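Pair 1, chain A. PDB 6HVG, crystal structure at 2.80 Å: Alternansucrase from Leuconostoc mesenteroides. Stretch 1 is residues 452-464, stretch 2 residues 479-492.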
# COMPACT_ATOMS: atom_id res chain seq x y z
N ASN A 452 18.62 21.12 22.68
CA ASN A 452 17.28 20.53 22.72
C ASN A 452 17.10 19.64 23.95
O ASN A 452 16.07 19.70 24.61
CB ASN A 452 16.97 19.75 21.44
CG ASN A 452 16.74 20.66 20.25
OD1 ASN A 452 16.48 21.84 20.38
ND2 ASN A 452 16.82 20.09 19.06
N TYR A 453 18.12 18.84 24.25
CA TYR A 453 18.12 18.02 25.45
C TYR A 453 17.92 18.89 26.68
O TYR A 453 17.08 18.58 27.51
CB TYR A 453 19.43 17.25 25.58
CG TYR A 453 19.71 16.69 26.97
CD1 TYR A 453 19.21 15.45 27.36
CD2 TYR A 453 20.47 17.38 27.87
CE1 TYR A 453 19.47 14.93 28.62
CE2 TYR A 453 20.74 16.87 29.14
CZ TYR A 453 20.25 15.65 29.51
OH TYR A 453 20.53 15.18 30.77
N LEU A 454 18.68 19.97 26.79
CA LEU A 454 18.61 20.87 27.94
C LEU A 454 17.23 21.48 28.09
O LEU A 454 16.68 21.47 29.19
CB LEU A 454 19.64 21.99 27.85
CG LEU A 454 21.08 21.53 27.94
CD1 LEU A 454 22.00 22.69 27.59
CD2 LEU A 454 21.45 21.00 29.32
N ASN A 455 16.68 21.99 26.99
CA ASN A 455 15.34 22.56 27.02
C ASN A 455 14.26 21.51 27.38
O ASN A 455 13.34 21.81 28.13
CB ASN A 455 14.98 23.19 25.68
CG ASN A 455 15.81 24.40 25.38
OD1 ASN A 455 16.52 24.91 26.24
ND2 ASN A 455 15.72 24.87 24.16
N PHE A 456 14.37 20.30 26.85
CA PHE A 456 13.41 19.24 27.14
C PHE A 456 13.43 18.81 28.62
O PHE A 456 12.39 18.72 29.26
CB PHE A 456 13.68 18.05 26.23
CG PHE A 456 12.71 16.91 26.41
CD1 PHE A 456 11.52 16.91 25.72
CD2 PHE A 456 13.03 15.82 27.19
CE1 PHE A 456 10.64 15.85 25.84
CE2 PHE A 456 12.15 14.76 27.33
CZ PHE A 456 10.94 14.79 26.67
N MET A 457 14.62 18.55 29.17
CA MET A 457 14.75 18.12 30.56
C MET A 457 14.34 19.22 31.53
O MET A 457 13.71 18.93 32.56
CB MET A 457 16.18 17.70 30.88
CG MET A 457 16.64 16.47 30.12
SD MET A 457 16.01 14.91 30.74
CE MET A 457 14.97 14.44 29.39
N SER A 458 14.68 20.47 31.20
CA SER A 458 14.20 21.65 31.92
C SER A 458 12.68 21.70 32.09
O SER A 458 12.18 22.01 33.18
CB SER A 458 14.61 22.92 31.17
OG SER A 458 15.88 23.35 31.57
N SER A 459 11.95 21.43 31.01
CA SER A 459 10.50 21.50 31.00
C SER A 459 9.88 20.47 31.90
O SER A 459 8.68 20.55 32.17
CB SER A 459 9.97 21.26 29.61
OG SER A 459 10.52 22.22 28.75
N LYS A 460 10.67 19.48 32.34
CA LYS A 460 10.17 18.42 33.17
C LYS A 460 10.51 18.58 34.62
O LYS A 460 10.41 17.63 35.39
CB LYS A 460 10.66 17.07 32.64
CG LYS A 460 10.03 16.68 31.31
CD LYS A 460 10.07 15.17 31.12
CE LYS A 460 9.36 14.69 29.83
NZ LYS A 460 9.05 13.22 29.79
N GLY A 461 10.83 19.81 35.02
CA GLY A 461 11.05 20.16 36.42
C GLY A 461 12.47 20.04 36.91
O GLY A 461 12.73 20.18 38.10
N LEU A 462 13.39 19.81 35.98
CA LEU A 462 14.78 19.55 36.34
C LEU A 462 15.65 20.78 36.49
O LEU A 462 16.78 20.66 36.92
CB LEU A 462 15.41 18.60 35.34
CG LEU A 462 14.92 17.17 35.63
CD1 LEU A 462 15.20 16.16 34.52
CD2 LEU A 462 15.53 16.67 36.95
N GLY A 463 15.13 21.94 36.15
CA GLY A 463 15.81 23.17 36.50
C GLY A 463 15.12 24.34 35.87
O GLY A 463 13.98 24.22 35.39
N ILE A 464 15.83 25.47 35.86
CA ILE A 464 15.38 26.67 35.18
C ILE A 464 14.99 26.28 33.77
O ILE A 464 15.75 25.62 33.08
CB ILE A 464 16.48 27.75 35.08
CG1 ILE A 464 17.19 27.93 36.43
CG2 ILE A 464 15.86 29.06 34.58
CD1 ILE A 464 18.12 29.13 36.51
N ASP A 479 27.65 23.95 31.21
CA ASP A 479 27.29 24.36 32.58
C ASP A 479 25.82 24.00 32.87
O ASP A 479 25.49 23.53 33.95
CB ASP A 479 27.48 25.88 32.77
CG ASP A 479 28.93 26.29 32.91
OD1 ASP A 479 29.80 25.41 33.05
OD2 ASP A 479 29.21 27.51 32.89
N ALA A 480 24.95 24.23 31.88
CA ALA A 480 23.54 23.92 32.00
C ALA A 480 23.28 22.42 32.04
O ALA A 480 22.34 21.98 32.69
CB ALA A 480 22.76 24.55 30.85
N ALA A 481 24.12 21.64 31.38
CA ALA A 481 24.03 20.18 31.45
C ALA A 481 24.29 19.68 32.85
O ALA A 481 23.65 18.75 33.30
CB ALA A 481 24.99 19.55 30.46
N PHE A 482 25.23 20.31 33.55
CA PHE A 482 25.61 19.88 34.89
C PHE A 482 24.56 20.22 35.95
O PHE A 482 24.30 19.40 36.82
CB PHE A 482 26.97 20.42 35.29
CG PHE A 482 27.50 19.83 36.57
CD1 PHE A 482 27.92 18.51 36.62
CD2 PHE A 482 27.55 20.61 37.73
CE1 PHE A 482 28.40 17.96 37.81
CE2 PHE A 482 28.03 20.07 38.92
CZ PHE A 482 28.45 18.75 38.96
N VAL A 483 23.92 21.39 35.85
CA VAL A 483 22.82 21.69 36.77
C VAL A 483 21.65 20.72 36.54
O VAL A 483 20.97 20.34 37.48
CB VAL A 483 22.33 23.17 36.76
CG1 VAL A 483 23.49 24.11 36.95
CG2 VAL A 483 21.60 23.52 35.49
N ILE A 484 21.45 20.28 35.30
CA ILE A 484 20.48 19.21 35.00
C ILE A 484 20.94 17.87 35.55
O ILE A 484 20.12 17.11 36.07
CB ILE A 484 20.22 19.06 33.48
CG1 ILE A 484 19.57 20.32 32.90
CG2 ILE A 484 19.34 17.85 33.18
CD1 ILE A 484 18.12 20.53 33.30
N GLN A 485 22.24 17.58 35.47
CA GLN A 485 22.76 16.33 36.04
C GLN A 485 22.50 16.27 37.54
O GLN A 485 22.05 15.25 38.05
CB GLN A 485 24.26 16.14 35.75
CG GLN A 485 24.86 14.92 36.45
CD GLN A 485 26.27 14.59 36.01
OE1 GLN A 485 26.82 15.23 35.11
NE2 GLN A 485 26.87 13.58 36.64
N THR A 486 22.80 17.37 38.23
CA THR A 486 22.57 17.47 39.65
C THR A 486 21.08 17.18 39.92
O THR A 486 20.73 16.28 40.68
CB THR A 486 23.04 18.86 40.18
OG1 THR A 486 24.47 18.91 40.15
CG2 THR A 486 22.54 19.12 41.61
N ALA A 487 20.20 17.91 39.25
CA ALA A 487 18.76 17.73 39.42
C ALA A 487 18.33 16.30 39.17
O ALA A 487 17.43 15.80 39.83
CB ALA A 487 18.00 18.68 38.51
N ILE A 488 18.96 15.65 38.20
CA ILE A 488 18.66 14.26 37.91
C ILE A 488 18.98 13.38 39.11
O ILE A 488 18.19 12.52 39.49
CB ILE A 488 19.39 13.76 36.65
CG1 ILE A 488 18.70 14.31 35.40
CG2 ILE A 488 19.39 12.22 36.57
CD1 ILE A 488 19.52 14.18 34.13
N GLU A 489 20.14 13.58 39.72
CA GLU A 489 20.56 12.73 40.82
C GLU A 489 19.67 12.91 42.05
O GLU A 489 19.52 11.99 42.86
CB GLU A 489 22.02 12.97 41.17
CG GLU A 489 22.99 12.68 40.03
CD GLU A 489 23.19 11.19 39.73
OE1 GLU A 489 22.39 10.36 40.18
OE2 GLU A 489 24.16 10.88 39.01
N GLN A 490 19.08 14.10 42.16
CA GLN A 490 18.13 14.40 43.24
C GLN A 490 16.78 13.68 43.10
O GLN A 490 16.24 13.18 44.09
CB GLN A 490 17.90 15.92 43.33
CG GLN A 490 19.10 16.69 43.88
CD GLN A 490 18.96 18.19 43.70
OE1 GLN A 490 18.02 18.67 43.06
NE2 GLN A 490 19.91 18.94 44.25
N GLN A 491 16.24 13.64 41.88
CA GLN A 491 15.00 12.92 41.63
C GLN A 491 15.22 11.41 41.64
O GLN A 491 14.26 10.67 41.83
CB GLN A 491 14.33 13.36 40.33
CG GLN A 491 13.87 14.81 40.27
CD GLN A 491 12.55 15.10 40.97
OE1 GLN A 491 12.44 16.04 41.77
NE2 GLN A 491 11.52 14.32 40.63
N ILE A 492 16.46 10.95 41.43
CA ILE A 492 16.80 9.53 41.59
C ILE A 492 16.77 9.11 43.07
O ILE A 492 16.27 8.03 43.42
CB ILE A 492 18.17 9.17 40.95
CG1 ILE A 492 18.04 9.16 39.42
CG2 ILE A 492 18.69 7.81 41.41
CD1 ILE A 492 19.35 9.22 38.67

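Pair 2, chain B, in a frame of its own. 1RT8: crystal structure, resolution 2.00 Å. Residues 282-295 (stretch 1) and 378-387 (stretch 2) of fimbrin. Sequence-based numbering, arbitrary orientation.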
# COMPACT_ATOMS: atom_id res chain seq x y z
N GLU B 282 3.58 -19.69 -2.19
CA GLU B 282 2.89 -19.16 -3.37
C GLU B 282 1.47 -18.77 -2.97
O GLU B 282 0.95 -17.75 -3.43
CB GLU B 282 2.86 -20.20 -4.49
CG GLU B 282 1.90 -19.82 -5.62
CD GLU B 282 2.26 -20.45 -6.95
OE1 GLU B 282 2.40 -21.69 -7.01
OE2 GLU B 282 2.40 -19.70 -7.93
N GLY B 283 0.86 -19.58 -2.11
CA GLY B 283 -0.48 -19.29 -1.66
C GLY B 283 -0.57 -17.97 -0.92
O GLY B 283 -1.52 -17.21 -1.12
N GLU B 284 0.41 -17.70 -0.06
CA GLU B 284 0.42 -16.45 0.69
C GLU B 284 0.60 -15.25 -0.23
O GLU B 284 -0.05 -14.21 -0.04
CB GLU B 284 1.54 -16.44 1.74
CG GLU B 284 1.29 -17.32 2.97
CD GLU B 284 -0.04 -17.04 3.64
OE1 GLU B 284 -0.37 -15.86 3.88
OE2 GLU B 284 -0.77 -18.00 3.94
N ARG B 285 1.47 -15.39 -1.23
CA ARG B 285 1.71 -14.29 -2.16
C ARG B 285 0.45 -13.96 -2.96
O ARG B 285 0.10 -12.78 -3.12
CB ARG B 285 2.87 -14.63 -3.10
CG ARG B 285 4.24 -14.52 -2.44
CD ARG B 285 4.46 -13.13 -1.90
NE ARG B 285 4.30 -12.11 -2.94
CZ ARG B 285 3.82 -10.89 -2.73
NH1 ARG B 285 3.45 -10.53 -1.51
NH2 ARG B 285 3.68 -10.04 -3.73
N GLU B 286 -0.22 -14.98 -3.47
CA GLU B 286 -1.44 -14.75 -4.24
C GLU B 286 -2.44 -14.02 -3.35
O GLU B 286 -3.07 -13.07 -3.78
CB GLU B 286 -2.06 -16.08 -4.72
CG GLU B 286 -1.18 -16.87 -5.69
CD GLU B 286 -1.89 -18.08 -6.29
OE1 GLU B 286 -2.74 -18.68 -5.60
OE2 GLU B 286 -1.59 -18.45 -7.44
N ALA B 287 -2.55 -14.47 -2.10
CA ALA B 287 -3.47 -13.86 -1.15
C ALA B 287 -3.17 -12.37 -0.98
O ALA B 287 -4.10 -11.55 -0.97
CB ALA B 287 -3.38 -14.58 0.21
N ARG B 288 -1.90 -12.01 -0.86
CA ARG B 288 -1.51 -10.61 -0.69
C ARG B 288 -1.75 -9.80 -1.96
O ARG B 288 -2.12 -8.64 -1.88
CB ARG B 288 -0.04 -10.51 -0.27
CG ARG B 288 0.17 -10.70 1.23
CD ARG B 288 1.65 -10.89 1.58
NE ARG B 288 1.86 -11.11 3.01
CZ ARG B 288 1.74 -10.17 3.95
NH1 ARG B 288 1.41 -8.93 3.62
NH2 ARG B 288 1.96 -10.48 5.23
N VAL B 289 -1.53 -10.42 -3.12
CA VAL B 289 -1.75 -9.75 -4.41
C VAL B 289 -3.25 -9.54 -4.63
O VAL B 289 -3.67 -8.46 -5.05
CB VAL B 289 -1.18 -10.58 -5.59
CG1 VAL B 289 -1.63 -9.98 -6.91
CG2 VAL B 289 0.35 -10.62 -5.51
N PHE B 290 -4.04 -10.57 -4.35
CA PHE B 290 -5.49 -10.49 -4.51
C PHE B 290 -6.07 -9.48 -3.52
O PHE B 290 -7.04 -8.78 -3.84
CB PHE B 290 -6.14 -11.87 -4.29
CG PHE B 290 -5.80 -12.90 -5.33
CD1 PHE B 290 -6.19 -14.22 -5.17
CD2 PHE B 290 -5.09 -12.55 -6.47
CE1 PHE B 290 -5.89 -15.18 -6.13
CE2 PHE B 290 -4.78 -13.50 -7.45
CZ PHE B 290 -5.18 -14.83 -7.28
N THR B 291 -5.48 -9.41 -2.33
CA THR B 291 -5.93 -8.47 -1.30
C THR B 291 -5.74 -7.05 -1.82
O THR B 291 -6.64 -6.22 -1.69
CB THR B 291 -5.13 -8.62 0.01
OG1 THR B 291 -5.52 -9.84 0.67
CG2 THR B 291 -5.40 -7.44 0.95
N LEU B 292 -4.58 -6.77 -2.40
CA LEU B 292 -4.31 -5.45 -2.93
C LEU B 292 -5.30 -5.16 -4.05
O LEU B 292 -5.88 -4.08 -4.12
CB LEU B 292 -2.88 -5.37 -3.47
CG LEU B 292 -1.73 -5.38 -2.46
CD1 LEU B 292 -0.42 -5.68 -3.17
CD2 LEU B 292 -1.65 -4.02 -1.75
N TRP B 293 -5.50 -6.14 -4.93
CA TRP B 293 -6.43 -5.95 -6.04
C TRP B 293 -7.85 -5.65 -5.57
O TRP B 293 -8.43 -4.62 -5.93
CB TRP B 293 -6.43 -7.19 -6.95
CG TRP B 293 -7.40 -7.06 -8.08
CD1 TRP B 293 -7.37 -6.15 -9.09
CD2 TRP B 293 -8.59 -7.85 -8.28
NE1 TRP B 293 -8.46 -6.32 -9.91
CE2 TRP B 293 -9.22 -7.35 -9.44
CE3 TRP B 293 -9.17 -8.92 -7.60
CZ2 TRP B 293 -10.41 -7.88 -9.93
CZ3 TRP B 293 -10.36 -9.46 -8.09
CH2 TRP B 293 -10.97 -8.94 -9.24
N LEU B 294 -8.43 -6.55 -4.78
CA LEU B 294 -9.79 -6.32 -4.29
C LEU B 294 -9.90 -4.98 -3.55
O LEU B 294 -10.88 -4.26 -3.73
CB LEU B 294 -10.23 -7.47 -3.37
CG LEU B 294 -10.57 -8.78 -4.08
CD1 LEU B 294 -10.66 -9.92 -3.05
CD2 LEU B 294 -11.88 -8.63 -4.84
N ASN B 295 -8.91 -4.64 -2.72
CA ASN B 295 -8.97 -3.38 -1.99
C ASN B 295 -8.92 -2.21 -2.95
O ASN B 295 -9.46 -1.15 -2.66
CB ASN B 295 -7.81 -3.25 -0.98
CG ASN B 295 -8.06 -4.02 0.32
OD1 ASN B 295 -9.19 -4.39 0.63
ND2 ASN B 295 -7.00 -4.26 1.08
N SER B 378 -11.85 -22.07 2.89
CA SER B 378 -11.00 -22.95 2.09
C SER B 378 -9.92 -22.09 1.45
O SER B 378 -10.21 -21.14 0.74
CB SER B 378 -11.81 -23.64 0.98
OG SER B 378 -10.96 -24.31 0.05
N ARG B 379 -8.66 -22.43 1.71
CA ARG B 379 -7.58 -21.65 1.14
C ARG B 379 -7.54 -21.76 -0.36
O ARG B 379 -7.60 -20.77 -1.07
CB ARG B 379 -6.24 -22.10 1.72
CG ARG B 379 -5.94 -21.50 3.06
CD ARG B 379 -4.64 -22.03 3.64
NE ARG B 379 -4.10 -21.05 4.56
CZ ARG B 379 -3.16 -20.17 4.23
NH1 ARG B 379 -2.64 -20.17 3.01
NH2 ARG B 379 -2.78 -19.25 5.11
N THR B 380 -7.45 -23.00 -0.84
CA THR B 380 -7.37 -23.28 -2.26
C THR B 380 -8.60 -22.84 -3.04
O THR B 380 -8.47 -22.31 -4.14
CB THR B 380 -7.12 -24.78 -2.49
OG1 THR B 380 -5.82 -25.13 -2.00
CG2 THR B 380 -7.20 -25.13 -3.97
N LEU B 381 -9.78 -23.05 -2.48
CA LEU B 381 -10.99 -22.67 -3.21
C LEU B 381 -11.30 -21.17 -3.12
O LEU B 381 -11.92 -20.61 -4.03
CB LEU B 381 -12.17 -23.52 -2.74
CG LEU B 381 -11.91 -25.03 -2.88
CD1 LEU B 381 -13.14 -25.83 -2.45
CD2 LEU B 381 -11.54 -25.38 -4.32
N THR B 382 -10.87 -20.50 -2.05
CA THR B 382 -11.11 -19.06 -1.93
C THR B 382 -10.19 -18.35 -2.93
O THR B 382 -10.60 -17.41 -3.61
CB THR B 382 -10.83 -18.53 -0.51
OG1 THR B 382 -11.75 -19.14 0.41
CG2 THR B 382 -11.02 -17.02 -0.45
N LEU B 383 -8.94 -18.83 -3.04
CA LEU B 383 -7.99 -18.25 -3.98
C LEU B 383 -8.46 -18.52 -5.41
O LEU B 383 -8.32 -17.67 -6.29
CB LEU B 383 -6.61 -18.86 -3.79
CG LEU B 383 -5.77 -18.45 -2.58
CD1 LEU B 383 -4.62 -19.44 -2.43
CD2 LEU B 383 -5.24 -17.03 -2.76
N ALA B 384 -8.99 -19.71 -5.65
CA ALA B 384 -9.46 -20.08 -6.98
C ALA B 384 -10.62 -19.19 -7.44
O ALA B 384 -10.66 -18.77 -8.60
CB ALA B 384 -9.88 -21.56 -6.99
N LEU B 385 -11.55 -18.91 -6.54
CA LEU B 385 -12.69 -18.06 -6.90
C LEU B 385 -12.24 -16.62 -7.17
O LEU B 385 -12.65 -16.03 -8.16
CB LEU B 385 -13.75 -18.07 -5.80
CG LEU B 385 -14.88 -17.04 -5.92
CD1 LEU B 385 -15.63 -17.24 -7.23
CD2 LEU B 385 -15.85 -17.20 -4.74
N VAL B 386 -11.41 -16.06 -6.31
CA VAL B 386 -10.97 -14.69 -6.56
C VAL B 386 -10.16 -14.65 -7.85
O VAL B 386 -10.31 -13.73 -8.65
CB VAL B 386 -10.13 -14.12 -5.39
CG1 VAL B 386 -9.60 -12.74 -5.75
CG2 VAL B 386 -10.99 -14.03 -4.14
N TRP B 387 -9.32 -15.66 -8.08
CA TRP B 387 -8.53 -15.71 -9.30
C TRP B 387 -9.43 -15.67 -10.53
O TRP B 387 -9.17 -14.93 -11.47
CB TRP B 387 -7.67 -16.98 -9.36
CG TRP B 387 -7.05 -17.19 -10.71
CD1 TRP B 387 -7.23 -18.26 -11.54
CD2 TRP B 387 -6.18 -16.28 -11.42
NE1 TRP B 387 -6.52 -18.08 -12.71
CE2 TRP B 387 -5.87 -16.88 -12.66
CE3 TRP B 387 -5.63 -15.03 -11.11
CZ2 TRP B 387 -5.04 -16.26 -13.60
CZ3 TRP B 387 -4.80 -14.42 -12.05
CH2 TRP B 387 -4.51 -15.03 -13.28

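Both pairs set two helices side by side with their N-to-C directions in the same general sense. In pair 1 the axes approach to 10.1 Å and cross at 33°; in pair 2 the values are 10.6 Å and 41°. Superposing N, CA and C of 14 central residues gives an RMSD of 0.5 Å, and the buried surfaces are similar, 483 and 466 Å².

A central matched position is A:Ile484 = B:Leu383, whose CA atoms fall 0.3 Å apart and whose side-chain centres lie 1.1 Å apart. In each case CA-to-CB points sideways while the end of the side chain comes nearer the partner helix, and each acts as a knob in a hole. A:Ile484 reaches its hole with chi1 and chi2 both m, B:Leu383 with m and t. Three wall positions coincide: A:Leu454 = B:Gly283, A:Met457 = B:Glu286 and A:Ser458 = B:Ala287. Chemically the walls differ. A:Met457 CB lies 3.9 Å from A:Ile484 CG2, whereas B:Glu286 OE1 lies 3.8 Å from B:Leu383 CD1, its carboxylate oxygen being hydrogen-bonded elsewhere in the structure.

At the first wall position, A:Leu454 extends over the small residues A:Ala480 and A:Ala481, with CD1 3.8 Å from A:Ala480 CB and CD2 4.0 Å from A:Ala481 CB. B:Gly283 offers only backbone there, its O lying 4.0 Å from B:Leu383 CD1. The position matching A:Ala480 is B:Arg379, which spans the gap to B:Glu284: NH2 donates to B:Glu284 OE2 at 2.6 Å (154°) in a salt bridge, and B:Arg379 NH1 adds a weak bond to the same OE2 at 3.0 Å. Pair 1 has no hydrogen bond across its stretches.

The fourth wall is built from residues that do not superpose. A:Leu462 in pair 1 is the last residue of a wider pi-type turn at 458-462; B:Phe290 in pair 2 belongs to a regular helix and matches A:Gly461, at 1.8 Å. A:Leu462 is also a knob, seated among A:Ile484, A:Ala487, A:Ile488 and A:Gln491, with CD2 3.5 Å from A:Ala487 CB. B:Phe290 instead places CD1 3.8 Å from both B:Leu383 CD2 and B:Val386 CG1, and CZ 3.9 Å from B:Trp387 CE3. Since A:Ala487 = B:Val386 and A:Ile488 = B:Trp387, leucine and phenylalanine, from different backbone positions, cover corresponding residues of the second helix. B:Val386 is further enclosed by B:Leu294, whose CD1 is 4.0 Å from B:Val386 CG1.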